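Local coordinates for protein YohF (Salmonella typhimurium, PDB 6WON) that probably acts as an oxidoreductase of the short-chain dehydrogenase/reductase family, likely an acetoin dehydrogenase, at residues S64-G69 / I109-V114; H75-L80 / A121-R126; T94-A97 / M101-T104; H127-G132 / L171-H176; E145-P150 / G244-N249. One frame throughout, in Å; residues are numbered along the deposited sequence.

Contact 1: residues S64-G69 / I109-V114; sequences SQLPEG and IFTVDV
Leu66 lies along the flank of Thr111, its CD1 reaching the methyl CG2 at 3.7 Å, the two side chains running antiparallel, flank to flank. The leucine belongs to a loop, the threonine to a helix, and what joins them is a small apolar overlap with no hydrogen bond between the segments. Thr111 shows how one branched residue can serve two purposes. Its CG2 stands anti to the backbone N and faces the loop, whereas OG1, with chi1 near -66°, folds back over its own helix to hydrogen-bond Arg107 O. The same methyl comes to 3.9 Å from Ser64 O at the poorly ordered, exposed edge of the loop. CD1 of Leu66 also passes 3.8 Å from Thr111 O, near the start of a wider pi-type turn at 111-114. The peptide bond between Leu66 and Pro67 is cis, and the chain then enters a 3-10 turn. Leu66 packs further on Asp115 and Leu119 of helix 103-131 and on Phe103 of a second subunit. The loop thus bridges strand 56-60 and helix 71-80 of the Rossmann fold, lying against the middle of helix 103-131, which at Ile109 and Phe110 packs on helix 153-173.

Contact 2: residues H75-L80 / A121-R126; sequences HLIQRL and AQIAAR
Ile77 and Ile123 meet through single methyl groups, CD1 of the first coming to 3.7 Å from CG2 of the second, and this is the close-packed point between two neighbouring helices. The ethyl arm of Ile77 is extended, with chi2 at 172°, which carries CD1 across the interhelical gap and also to 4.3 Å from Ala124 CA. So near an approach to the backbone of helix 103-131 is consistent with the small side chain of Ala124. Ile123 presents CG2, the branch anti to its backbone N, and the two isoleucines meet at a slant. All three residues are buried and purely apolar. The pairing is that of a Rossmann fold, in which helices 71-80 and 103-131 pack next to each other over one face of the parallel sheet; Ile77 reaches Ile8 of strand 6-9, while Ile123 rests also on Gln71, Ile73 and Glu74. Beyond the methyl contact the character changes. On helix 103-131 the exposed Arg126 lays one face of its guanidinium over Gln122 CB, 4.0 Å above the plane. The polar ends of that pair serve the assembly: NH2 of Arg126 hydrogen-bonds Ile99 O of a second subunit, and NE2 of Gln122 hydrogen-bonds Phe98 O and Met101 O of that subunit. Arg79, on the solvent side of helix 71-80, forms a salt bridge with Glu57 through NH2.

Contact 3: residues T94-A97 / M101-T104; sequences TKSA and MPFT
Met101 packs against Ser96, and its side chain can be followed outward from the backbone. CB lies near two oxygens, 3.6 Å from Ala97 O and 3.9 Å from Ser96 OG. The next atom, CG, stands anti to the backbone N (chi1 -173°) and meets the serine more closely, at 3.6 Å from OG and 4.0 Å from Ser96 CB. From CG the chain runs straight on to SD, which has left the serine behind, and there it bends: chi3, modelled at -1°, places CE eclipsed with CB. Beyond the serine, Met101 also packs on Trp106 of helix 103-131, on Ser153 and Ala154 of helix 153-173, and on Phe118 of a second subunit. Ser96 lies in the long connection between strand 85-88 and helix 103-131, following the Asn-Asn-Ala-Gly motif characteristic of short-chain dehydrogenases; the contact closes a short turn in that connection just ahead of the helix, with Pro102 as N-cap. The hydroxyl that touches the methionine carbons has its polar partner in Gln105, in the first turn of the helix, through OE1. Ser96 is also joined to Gln151 by backbone hydrogen bonds, which ties this connection to the approach to helix 153-173. Pro102 adds a looser touch, its CD lying 4.4 Å from Ser96 OG.

Contact 4: residues H127-G132 / L171-H176; sequences HMIKQG and LELIEH
Ile129 lies over the flat face of the His176 imidazole in a CH-pi contact, its CG1 3.6 Å from the ring centroid and only 18° off the ring normal. The aliphatic chain runs across the ring and does not point at it end-on. CD1 hangs over the CD2 side, 3.5 Å from His176 CD2, and CG2 lies over the ND1-CE1 side of the same face, 4.0 Å from His176 CE1. Three carbons of one isoleucine therefore span the imidazole. With chi1 at -69°, CG1 sits beside the backbone N of Ile129 and CG2 anti to it, the pose that spreads both branches over the ring. The opposite face is covered by Glu175 CG, 3.6 Å above the plane, so that the ring is sandwiched between aliphatic carbons. Past its edge, Ile129 CD1 makes a longer apolar contact with Leu173 CD2 at 4.4 Å. The contact lies where helices 103-131 and 153-173 run out, the two long helices by which classical short-chain dehydrogenases commonly pair into dimers; here Ile129 touches Ile99, and Leu173 touches Phe98, of a second subunit. A water joins the backbones, 2.8 Å from His176 O and farther from Met128 O. Dispersion and CH-pi attraction thus hold the side chains, while the one polar link across the segments described here is a water that donates to two carbonyl oxygens, weakly to that of Met128.

Contact 5: residues E145-P150 / G244-N249; sequences EHTPLP and GFMLAN
Met246 is folded at two successive bonds, chi2 -56° and chi3 -72°, and this curl swings its thioether tip round to Thr147 and His146. Thr147 answers with chi1 of -178°, which sets OG1 anti to the backbone N and leaves CG2 in the crowded position between N and the carbonyl carbon, aimed at the incoming sulfur. The two side chains meet tip to tip, Thr147 CG2 lying 3.7 Å from Met246 SD. The methionine methyl CE goes a little further, to 3.6 Å from His146 CB, and so spans two neighbouring residues. Thr147 CG2 also stands at the edge of the Phe245 ring, in its plane and 3.9 Å from CE1. One methyl thus fills the angle between an aromatic edge and a thioether. In the fold, segment 145-150 is the loop after strand 135-140 that leads into helix 153-173, the helix bearing the Tyr-x-x-x-Lys sequence motif of short-chain dehydrogenases, while 244-249 begins the C-terminal tail after the last strand, 238-241. The tail turns at Gly244, with its positive phi, into a 3-10 segment, and the carboxylate of Asp242 hydrogen-bonds the backbone N of both Gly244 and Met246. The polar groups look to other partners. Thr147 OG1 hydrogen-bonds Asn249 ND2 of a fourth subunit, and the matching pair, Asn249 of this chain with Thr147 of that subunit, forms as well. His146 NE2 hydrogen-bonds Ser238 OG, while His146 O accepts a hydrogen bond from Lys167 NZ of a second subunit.

In the fold
From the N terminus, contact 1 opens after strand 56-60 and contact 2 opens on helix 71-80. Contact 3, a short closure between strand 85-88 and helix 103-131, lies wholly within both loops. Contact 1 then closes on helix 103-131, followed by contact 2, so these two cross. Contact 4 opens at the end of the same helix, contact 5 opens before helix 153-173, contact 4 closes at that helix's end, and contact 5 only after strand 238-241: a second crossing. Contacts 1 to 4 share helix 103-131; contacts 2 and 4 touch, Ile109 meets Thr94 between contacts 1 and 3, and Lys95 meets Pro150 between 3 and 5. Contact 5 joins the C-terminal tail to the loop before helix 153-173.

Contact 1: residues S64-G69 / I109-V114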
# COMPACT_ATOMS: atom_id res chain seq x y z
N SER B 64 -17.90 -19.09 -18.28
CA SER B 64 -18.79 -19.51 -17.21
C SER B 64 -18.59 -20.98 -16.85
O SER B 64 -18.87 -21.37 -15.71
CB SER B 64 -20.24 -19.24 -17.61
OG SER B 64 -20.83 -20.36 -18.28
N GLN B 65 -18.10 -21.80 -17.78
CA GLN B 65 -17.82 -23.21 -17.52
C GLN B 65 -16.34 -23.47 -17.77
O GLN B 65 -15.89 -23.51 -18.92
CB GLN B 65 -18.71 -24.11 -18.37
CG GLN B 65 -20.18 -23.84 -18.18
CD GLN B 65 -21.00 -25.11 -18.09
OE1 GLN B 65 -20.92 -25.83 -17.10
NE2 GLN B 65 -21.78 -25.40 -19.14
N LEU B 66 -15.59 -23.64 -16.68
CA LEU B 66 -14.15 -23.80 -16.73
C LEU B 66 -13.76 -25.22 -16.30
O LEU B 66 -14.51 -25.87 -15.56
CB LEU B 66 -13.48 -22.78 -15.81
CG LEU B 66 -13.78 -21.30 -16.09
CD1 LEU B 66 -13.02 -20.40 -15.12
CD2 LEU B 66 -13.46 -20.93 -17.53
N PRO B 67 -12.60 -25.73 -16.75
CA PRO B 67 -11.58 -25.05 -17.56
C PRO B 67 -11.88 -25.01 -19.06
O PRO B 67 -11.17 -24.32 -19.79
CB PRO B 67 -10.34 -25.89 -17.29
CG PRO B 67 -10.88 -27.28 -17.14
CD PRO B 67 -12.22 -27.13 -16.47
N GLU B 68 -12.93 -25.70 -19.51
CA GLU B 68 -13.10 -25.94 -20.95
C GLU B 68 -13.32 -24.64 -21.72
O GLU B 68 -12.80 -24.48 -22.82
CB GLU B 68 -14.26 -26.90 -21.19
CG GLU B 68 -13.95 -28.33 -20.82
CD GLU B 68 -14.05 -28.59 -19.33
OE1 GLU B 68 -14.56 -27.69 -18.59
OE2 GLU B 68 -13.64 -29.69 -18.89
N GLY B 69 -14.09 -23.70 -21.16
CA GLY B 69 -14.41 -22.48 -21.89
C GLY B 69 -13.20 -21.68 -22.29
O GLY B 69 -13.24 -20.94 -23.28
N ILE B 109 -18.72 -15.27 -9.28
CA ILE B 109 -17.92 -14.05 -9.44
C ILE B 109 -16.43 -14.38 -9.53
O ILE B 109 -15.71 -13.84 -10.38
CB ILE B 109 -18.23 -13.07 -8.29
CG1 ILE B 109 -19.64 -12.50 -8.48
CG2 ILE B 109 -17.20 -11.96 -8.24
CD1 ILE B 109 -20.37 -12.20 -7.16
N PHE B 110 -15.95 -15.30 -8.69
CA PHE B 110 -14.54 -15.69 -8.80
C PHE B 110 -14.26 -16.37 -10.14
O PHE B 110 -13.18 -16.17 -10.72
CB PHE B 110 -14.14 -16.59 -7.64
CG PHE B 110 -13.63 -15.82 -6.44
CD1 PHE B 110 -14.52 -15.19 -5.59
CD2 PHE B 110 -12.28 -15.72 -6.19
CE1 PHE B 110 -14.05 -14.46 -4.49
CE2 PHE B 110 -11.80 -15.01 -5.09
CZ PHE B 110 -12.69 -14.37 -4.25
N THR B 111 -15.22 -17.15 -10.64
CA THR B 111 -15.06 -17.83 -11.92
C THR B 111 -14.76 -16.84 -13.04
O THR B 111 -13.78 -16.98 -13.77
CB THR B 111 -16.30 -18.65 -12.22
OG1 THR B 111 -16.41 -19.70 -11.25
CG2 THR B 111 -16.25 -19.28 -13.65
N VAL B 112 -15.58 -15.78 -13.16
CA VAL B 112 -15.42 -14.84 -14.26
C VAL B 112 -14.32 -13.81 -13.99
O VAL B 112 -13.70 -13.30 -14.94
CB VAL B 112 -16.76 -14.14 -14.56
CG1 VAL B 112 -17.79 -15.14 -15.07
CG2 VAL B 112 -17.28 -13.43 -13.33
N ASP B 113 -14.05 -13.48 -12.73
CA ASP B 113 -13.18 -12.34 -12.44
C ASP B 113 -11.75 -12.71 -12.08
O ASP B 113 -10.90 -11.82 -12.06
CB ASP B 113 -13.78 -11.49 -11.33
CG ASP B 113 -15.03 -10.75 -11.79
OD1 ASP B 113 -15.27 -10.69 -13.01
OD2 ASP B 113 -15.77 -10.24 -10.94
N VAL B 114 -11.45 -13.98 -11.80
CA VAL B 114 -10.04 -14.32 -11.60
C VAL B 114 -9.69 -15.72 -12.11
O VAL B 114 -8.58 -15.92 -12.62
CB VAL B 114 -9.61 -14.13 -10.13
CG1 VAL B 114 -10.22 -15.19 -9.22
CG2 VAL B 114 -8.07 -14.11 -10.02

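Contact 2: residues H75-L80 / A121-R126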
# COMPACT_ATOMS: atom_id res chain seq x y z
N HIS B 75 -7.68 -21.64 -29.43
CA HIS B 75 -8.11 -21.66 -30.83
C HIS B 75 -7.81 -20.33 -31.52
O HIS B 75 -7.39 -20.31 -32.68
CB HIS B 75 -9.60 -21.98 -30.93
CG HIS B 75 -9.97 -23.30 -30.32
ND1 HIS B 75 -9.37 -24.48 -30.69
CD2 HIS B 75 -10.87 -23.62 -29.36
CE1 HIS B 75 -9.89 -25.47 -29.99
NE2 HIS B 75 -10.80 -24.97 -29.18
N LEU B 76 -8.05 -19.22 -30.82
CA LEU B 76 -7.75 -17.90 -31.38
C LEU B 76 -6.25 -17.76 -31.66
O LEU B 76 -5.85 -17.34 -32.75
CB LEU B 76 -8.24 -16.81 -30.43
CG LEU B 76 -8.22 -15.36 -30.91
CD1 LEU B 76 -8.93 -15.21 -32.25
CD2 LEU B 76 -8.87 -14.44 -29.85
N ILE B 77 -5.42 -18.13 -30.68
CA ILE B 77 -3.97 -18.12 -30.89
C ILE B 77 -3.60 -18.90 -32.14
O ILE B 77 -2.84 -18.43 -32.99
CB ILE B 77 -3.25 -18.67 -29.65
CG1 ILE B 77 -3.52 -17.79 -28.43
CG2 ILE B 77 -1.76 -18.79 -29.91
CD1 ILE B 77 -3.01 -18.37 -27.12
N GLN B 78 -4.16 -20.12 -32.28
CA GLN B 78 -3.85 -20.93 -33.46
C GLN B 78 -4.23 -20.22 -34.75
O GLN B 78 -3.49 -20.28 -35.73
CB GLN B 78 -4.57 -22.28 -33.37
CG GLN B 78 -4.06 -23.19 -32.27
CD GLN B 78 -2.59 -23.56 -32.44
OE1 GLN B 78 -2.13 -23.85 -33.55
NE2 GLN B 78 -1.84 -23.55 -31.34
N ARG B 79 -5.37 -19.53 -34.76
CA ARG B 79 -5.76 -18.81 -35.97
C ARG B 79 -4.80 -17.67 -36.27
O ARG B 79 -4.42 -17.45 -37.42
CB ARG B 79 -7.20 -18.31 -35.84
CG ARG B 79 -8.23 -19.37 -36.21
CD ARG B 79 -9.57 -19.09 -35.56
NE ARG B 79 -10.11 -17.81 -35.98
CZ ARG B 79 -11.22 -17.27 -35.48
NH1 ARG B 79 -11.90 -17.90 -34.54
NH2 ARG B 79 -11.65 -16.09 -35.93
N LEU B 80 -4.37 -16.95 -35.24
CA LEU B 80 -3.47 -15.83 -35.46
C LEU B 80 -2.03 -16.28 -35.63
O LEU B 80 -1.22 -15.53 -36.19
CB LEU B 80 -3.59 -14.85 -34.30
CG LEU B 80 -4.95 -14.15 -34.27
CD1 LEU B 80 -5.30 -13.65 -32.86
CD2 LEU B 80 -4.99 -13.01 -35.29
N ALA B 121 -4.32 -16.62 -19.00
CA ALA B 121 -2.92 -16.25 -18.82
C ALA B 121 -1.99 -17.44 -19.01
O ALA B 121 -0.93 -17.31 -19.66
CB ALA B 121 -2.73 -15.62 -17.44
N GLN B 122 -2.35 -18.60 -18.47
CA GLN B 122 -1.52 -19.80 -18.63
C GLN B 122 -1.34 -20.12 -20.11
O GLN B 122 -0.22 -20.36 -20.58
CB GLN B 122 -2.17 -21.00 -17.94
CG GLN B 122 -1.93 -21.14 -16.46
CD GLN B 122 -2.50 -22.44 -15.93
OE1 GLN B 122 -3.66 -22.77 -16.19
NE2 GLN B 122 -1.69 -23.20 -15.19
N ILE B 123 -2.44 -20.14 -20.84
CA ILE B 123 -2.40 -20.52 -22.25
C ILE B 123 -1.53 -19.56 -23.03
O ILE B 123 -0.68 -19.97 -23.83
CB ILE B 123 -3.83 -20.60 -22.82
CG1 ILE B 123 -4.54 -21.82 -22.21
CG2 ILE B 123 -3.79 -20.65 -24.34
CD1 ILE B 123 -6.04 -21.80 -22.42
N ALA B 124 -1.72 -18.25 -22.81
CA ALA B 124 -0.92 -17.27 -23.54
C ALA B 124 0.55 -17.37 -23.16
O ALA B 124 1.43 -17.30 -24.03
CB ALA B 124 -1.45 -15.85 -23.30
N ALA B 125 0.83 -17.57 -21.87
CA ALA B 125 2.22 -17.62 -21.41
C ALA B 125 2.94 -18.84 -21.97
O ALA B 125 4.12 -18.76 -22.34
CB ALA B 125 2.25 -17.62 -19.88
N ARG B 126 2.24 -19.98 -22.08
CA ARG B 126 2.84 -21.16 -22.71
C ARG B 126 3.29 -20.86 -24.14
O ARG B 126 4.37 -21.30 -24.56
CB ARG B 126 1.86 -22.33 -22.70
CG ARG B 126 1.80 -23.10 -21.39
CD ARG B 126 0.50 -23.91 -21.28
NE ARG B 126 0.21 -24.31 -19.90
CZ ARG B 126 -1.00 -24.63 -19.44
NH1 ARG B 126 -2.07 -24.59 -20.24
NH2 ARG B 126 -1.15 -24.98 -18.17

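Contact 3: residues T94-A97 / M101-T104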
# COMPACT_ATOMS: atom_id res chain seq x y z
N THR B 94 -20.53 -7.29 -10.14
CA THR B 94 -21.71 -7.86 -9.48
C THR B 94 -21.76 -7.46 -8.01
O THR B 94 -20.72 -7.41 -7.33
CB THR B 94 -21.76 -9.41 -9.60
OG1 THR B 94 -21.76 -9.77 -10.99
CG2 THR B 94 -23.06 -9.95 -9.03
N LYS B 95 -22.96 -7.16 -7.54
CA LYS B 95 -23.20 -6.70 -6.18
C LYS B 95 -24.07 -7.70 -5.44
O LYS B 95 -24.95 -8.34 -6.03
CB LYS B 95 -23.87 -5.31 -6.15
CG LYS B 95 -22.87 -4.19 -6.34
CD LYS B 95 -23.46 -2.82 -6.06
CE LYS B 95 -22.43 -1.74 -6.36
NZ LYS B 95 -22.96 -0.36 -6.16
N SER B 96 -23.82 -7.81 -4.13
CA SER B 96 -24.48 -8.77 -3.26
C SER B 96 -24.01 -8.54 -1.82
O SER B 96 -22.81 -8.56 -1.55
CB SER B 96 -24.15 -10.20 -3.70
OG SER B 96 -25.14 -11.12 -3.27
N ALA B 97 -24.94 -8.31 -0.90
CA ALA B 97 -24.56 -8.06 0.49
C ALA B 97 -23.81 -9.27 1.05
O ALA B 97 -24.20 -10.41 0.83
CB ALA B 97 -25.79 -7.75 1.34
N MET B 101 -24.88 -13.43 0.79
CA MET B 101 -24.48 -13.87 -0.53
C MET B 101 -24.49 -15.40 -0.63
O MET B 101 -23.80 -16.06 0.15
CB MET B 101 -23.09 -13.34 -0.86
CG MET B 101 -22.67 -13.61 -2.29
SD MET B 101 -21.03 -12.97 -2.70
CE MET B 101 -20.55 -12.20 -1.16
N PRO B 102 -25.24 -15.99 -1.57
CA PRO B 102 -25.16 -17.44 -1.78
C PRO B 102 -23.75 -17.87 -2.20
O PRO B 102 -23.04 -17.16 -2.91
CB PRO B 102 -26.16 -17.70 -2.91
CG PRO B 102 -27.05 -16.51 -2.95
CD PRO B 102 -26.25 -15.34 -2.42
N PHE B 103 -23.35 -19.07 -1.75
CA PHE B 103 -22.07 -19.61 -2.19
C PHE B 103 -21.97 -19.68 -3.71
O PHE B 103 -20.90 -19.42 -4.28
CB PHE B 103 -21.84 -20.98 -1.57
CG PHE B 103 -20.45 -21.52 -1.79
CD1 PHE B 103 -19.34 -20.82 -1.33
CD2 PHE B 103 -20.25 -22.73 -2.44
CE1 PHE B 103 -18.05 -21.32 -1.51
CE2 PHE B 103 -18.97 -23.25 -2.63
CZ PHE B 103 -17.87 -22.53 -2.17
N THR B 104 -23.07 -19.99 -4.39
CA THR B 104 -23.02 -20.10 -5.85
C THR B 104 -22.63 -18.77 -6.49
O THR B 104 -21.87 -18.74 -7.47
CB THR B 104 -24.36 -20.61 -6.41
OG1 THR B 104 -24.28 -20.74 -7.84
CG2 THR B 104 -25.51 -19.67 -6.08

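Contact 4: residues H127-G132 / L171-H176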
# COMPACT_ATOMS: atom_id res chain seq x y z
N HIS B 127 2.49 -20.12 -24.89
CA HIS B 127 2.88 -19.80 -26.26
C HIS B 127 4.04 -18.81 -26.28
O HIS B 127 4.95 -18.92 -27.11
CB HIS B 127 1.70 -19.24 -27.05
CG HIS B 127 0.74 -20.30 -27.51
ND1 HIS B 127 0.82 -20.89 -28.76
CD2 HIS B 127 -0.30 -20.90 -26.88
CE1 HIS B 127 -0.13 -21.79 -28.88
NE2 HIS B 127 -0.83 -21.82 -27.76
N MET B 128 4.02 -17.83 -25.37
CA MET B 128 5.09 -16.84 -25.32
C MET B 128 6.42 -17.49 -24.99
O MET B 128 7.46 -17.12 -25.55
CB MET B 128 4.76 -15.77 -24.27
CG MET B 128 3.61 -14.86 -24.66
SD MET B 128 3.12 -13.87 -23.24
CE MET B 128 1.78 -12.90 -23.96
N ILE B 129 6.42 -18.46 -24.08
CA ILE B 129 7.64 -19.16 -23.73
C ILE B 129 8.16 -19.94 -24.93
O ILE B 129 9.33 -19.83 -25.30
CB ILE B 129 7.41 -20.08 -22.52
CG1 ILE B 129 7.18 -19.24 -21.26
CG2 ILE B 129 8.58 -21.04 -22.37
CD1 ILE B 129 6.53 -20.01 -20.13
N LYS B 130 7.27 -20.73 -25.55
CA LYS B 130 7.64 -21.51 -26.72
C LYS B 130 8.15 -20.61 -27.85
O LYS B 130 9.15 -20.94 -28.51
CB LYS B 130 6.45 -22.33 -27.20
CG LYS B 130 6.84 -23.46 -28.13
CD LYS B 130 5.65 -24.08 -28.85
CE LYS B 130 6.12 -24.88 -30.07
NZ LYS B 130 5.32 -24.57 -31.29
N GLN B 131 7.49 -19.47 -28.09
CA GLN B 131 7.94 -18.56 -29.13
C GLN B 131 9.33 -18.01 -28.84
O GLN B 131 10.09 -17.70 -29.78
CB GLN B 131 6.96 -17.39 -29.29
CG GLN B 131 5.66 -17.74 -29.99
CD GLN B 131 4.50 -16.89 -29.49
OE1 GLN B 131 3.34 -17.27 -29.63
NE2 GLN B 131 4.82 -15.74 -28.89
N GLY B 132 9.68 -17.86 -27.57
CA GLY B 132 11.02 -17.43 -27.20
C GLY B 132 11.32 -15.97 -27.44
O GLY B 132 12.49 -15.59 -27.42
N LEU B 171 6.84 -12.28 -11.32
CA LEU B 171 8.05 -12.88 -10.79
C LEU B 171 8.39 -14.18 -11.52
O LEU B 171 9.56 -14.42 -11.85
CB LEU B 171 7.89 -13.13 -9.29
CG LEU B 171 9.10 -12.89 -8.40
CD1 LEU B 171 9.69 -11.50 -8.62
CD2 LEU B 171 8.67 -13.08 -6.94
N GLU B 172 7.39 -15.04 -11.77
CA GLU B 172 7.65 -16.36 -12.34
C GLU B 172 7.91 -16.33 -13.84
O GLU B 172 8.55 -17.26 -14.36
CB GLU B 172 6.48 -17.32 -12.06
CG GLU B 172 6.57 -18.01 -10.71
CD GLU B 172 5.57 -19.16 -10.51
OE1 GLU B 172 5.59 -20.16 -11.26
OE2 GLU B 172 4.76 -19.05 -9.57
N LEU B 173 7.44 -15.31 -14.56
CA LEU B 173 7.63 -15.27 -16.01
C LEU B 173 8.73 -14.32 -16.45
O LEU B 173 9.00 -14.23 -17.65
CB LEU B 173 6.31 -14.90 -16.69
CG LEU B 173 5.13 -15.82 -16.39
CD1 LEU B 173 3.84 -15.28 -16.98
CD2 LEU B 173 5.41 -17.24 -16.89
N ILE B 174 9.40 -13.63 -15.52
CA ILE B 174 10.40 -12.65 -15.91
C ILE B 174 11.54 -13.31 -16.68
O ILE B 174 12.09 -12.73 -17.62
CB ILE B 174 10.90 -11.85 -14.68
CG1 ILE B 174 11.68 -10.60 -15.13
CG2 ILE B 174 11.78 -12.69 -13.76
CD1 ILE B 174 10.87 -9.66 -16.00
N GLU B 175 11.89 -14.56 -16.34
CA GLU B 175 12.99 -15.22 -17.02
C GLU B 175 12.71 -15.44 -18.50
O GLU B 175 13.65 -15.58 -19.28
CB GLU B 175 13.32 -16.55 -16.34
CG GLU B 175 12.31 -17.66 -16.63
CD GLU B 175 12.84 -19.06 -16.29
OE1 GLU B 175 12.49 -19.58 -15.22
OE2 GLU B 175 13.60 -19.63 -17.11
N HIS B 176 11.44 -15.47 -18.90
CA HIS B 176 11.07 -15.59 -20.31
C HIS B 176 10.83 -14.23 -20.96
O HIS B 176 10.27 -14.17 -22.06
CB HIS B 176 9.82 -16.46 -20.46
CG HIS B 176 9.90 -17.75 -19.69
ND1 HIS B 176 10.79 -18.75 -20.00
CD2 HIS B 176 9.19 -18.20 -18.63
CE1 HIS B 176 10.63 -19.76 -19.17
NE2 HIS B 176 9.66 -19.45 -18.33
O HOH W 1 10.25 -15.82 -24.28

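Contact 5: residues E145-P150 / G244-N249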
# COMPACT_ATOMS: atom_id res chain seq x y z
N GLU B 145 -9.16 -3.68 -6.58
CA GLU B 145 -8.00 -4.49 -6.21
C GLU B 145 -7.34 -3.98 -4.92
O GLU B 145 -6.57 -4.72 -4.29
CB GLU B 145 -6.96 -4.47 -7.35
CG GLU B 145 -5.65 -5.23 -7.09
CD GLU B 145 -4.55 -4.89 -8.08
OE1 GLU B 145 -4.85 -4.44 -9.22
OE2 GLU B 145 -3.37 -5.10 -7.73
N HIS B 146 -7.66 -2.75 -4.51
CA HIS B 146 -6.98 -2.06 -3.42
C HIS B 146 -7.89 -1.59 -2.30
O HIS B 146 -7.45 -1.53 -1.14
CB HIS B 146 -6.19 -0.85 -3.97
CG HIS B 146 -5.25 -1.21 -5.08
ND1 HIS B 146 -4.08 -1.90 -4.86
CD2 HIS B 146 -5.33 -1.01 -6.41
CE1 HIS B 146 -3.48 -2.11 -6.01
NE2 HIS B 146 -4.21 -1.58 -6.97
N THR B 147 -9.14 -1.25 -2.60
CA THR B 147 -10.05 -0.66 -1.62
C THR B 147 -11.43 -1.26 -1.87
O THR B 147 -11.75 -1.60 -3.01
CB THR B 147 -10.06 0.88 -1.73
OG1 THR B 147 -10.92 1.46 -0.74
CG2 THR B 147 -10.51 1.33 -3.14
N PRO B 148 -12.22 -1.48 -0.83
CA PRO B 148 -13.45 -2.27 -1.01
C PRO B 148 -14.54 -1.50 -1.73
O PRO B 148 -14.61 -0.27 -1.66
CB PRO B 148 -13.88 -2.60 0.43
CG PRO B 148 -13.33 -1.43 1.24
CD PRO B 148 -12.02 -1.09 0.58
N LEU B 149 -15.38 -2.23 -2.46
CA LEU B 149 -16.59 -1.68 -3.03
C LEU B 149 -17.77 -2.14 -2.20
O LEU B 149 -18.03 -3.36 -2.15
CB LEU B 149 -16.76 -2.12 -4.48
CG LEU B 149 -18.06 -1.76 -5.21
CD1 LEU B 149 -18.27 -0.23 -5.32
CD2 LEU B 149 -18.08 -2.38 -6.60
N PRO B 150 -18.49 -1.25 -1.52
CA PRO B 150 -19.58 -1.70 -0.65
C PRO B 150 -20.61 -2.51 -1.43
O PRO B 150 -20.90 -2.24 -2.59
CB PRO B 150 -20.17 -0.39 -0.11
CG PRO B 150 -19.53 0.73 -0.87
CD PRO B 150 -18.24 0.20 -1.43
N GLY B 244 -8.32 10.19 -9.46
CA GLY B 244 -8.14 10.53 -8.06
C GLY B 244 -9.01 9.76 -7.09
O GLY B 244 -9.05 10.11 -5.91
N PHE B 245 -9.70 8.72 -7.57
CA PHE B 245 -10.57 7.90 -6.71
C PHE B 245 -9.88 7.52 -5.40
O PHE B 245 -10.46 7.68 -4.32
CB PHE B 245 -11.01 6.66 -7.49
CG PHE B 245 -12.02 5.78 -6.78
CD1 PHE B 245 -11.60 4.83 -5.85
CD2 PHE B 245 -13.37 5.87 -7.08
CE1 PHE B 245 -12.53 4.00 -5.21
CE2 PHE B 245 -14.30 5.04 -6.45
CZ PHE B 245 -13.89 4.11 -5.52
N MET B 246 -8.64 7.03 -5.48
CA MET B 246 -7.93 6.57 -4.29
C MET B 246 -7.56 7.71 -3.34
O MET B 246 -7.26 7.46 -2.17
CB MET B 246 -6.64 5.84 -4.68
CG MET B 246 -6.81 4.56 -5.51
SD MET B 246 -7.87 3.31 -4.75
CE MET B 246 -6.88 2.67 -3.40
N LEU B 247 -7.57 8.96 -3.81
CA LEU B 247 -7.28 10.09 -2.93
C LEU B 247 -8.45 10.46 -2.03
O LEU B 247 -8.25 11.18 -1.04
CB LEU B 247 -6.90 11.32 -3.77
CG LEU B 247 -5.75 11.09 -4.75
CD1 LEU B 247 -5.64 12.25 -5.73
CD2 LEU B 247 -4.45 10.90 -3.99
N ALA B 248 -9.67 10.02 -2.35
CA ALA B 248 -10.87 10.51 -1.68
C ALA B 248 -11.17 9.66 -0.45
O ALA B 248 -11.49 8.47 -0.57
CB ALA B 248 -12.05 10.52 -2.65
N ASN B 249 -11.08 10.26 0.73
CA ASN B 249 -11.31 9.59 2.00
C ASN B 249 -12.42 10.37 2.73
O ASN B 249 -12.96 11.31 2.15
CB ASN B 249 -10.00 9.53 2.79
CG ASN B 249 -9.30 10.87 2.90
OD1 ASN B 249 -9.88 11.85 3.41
ND2 ASN B 249 -8.05 10.94 2.42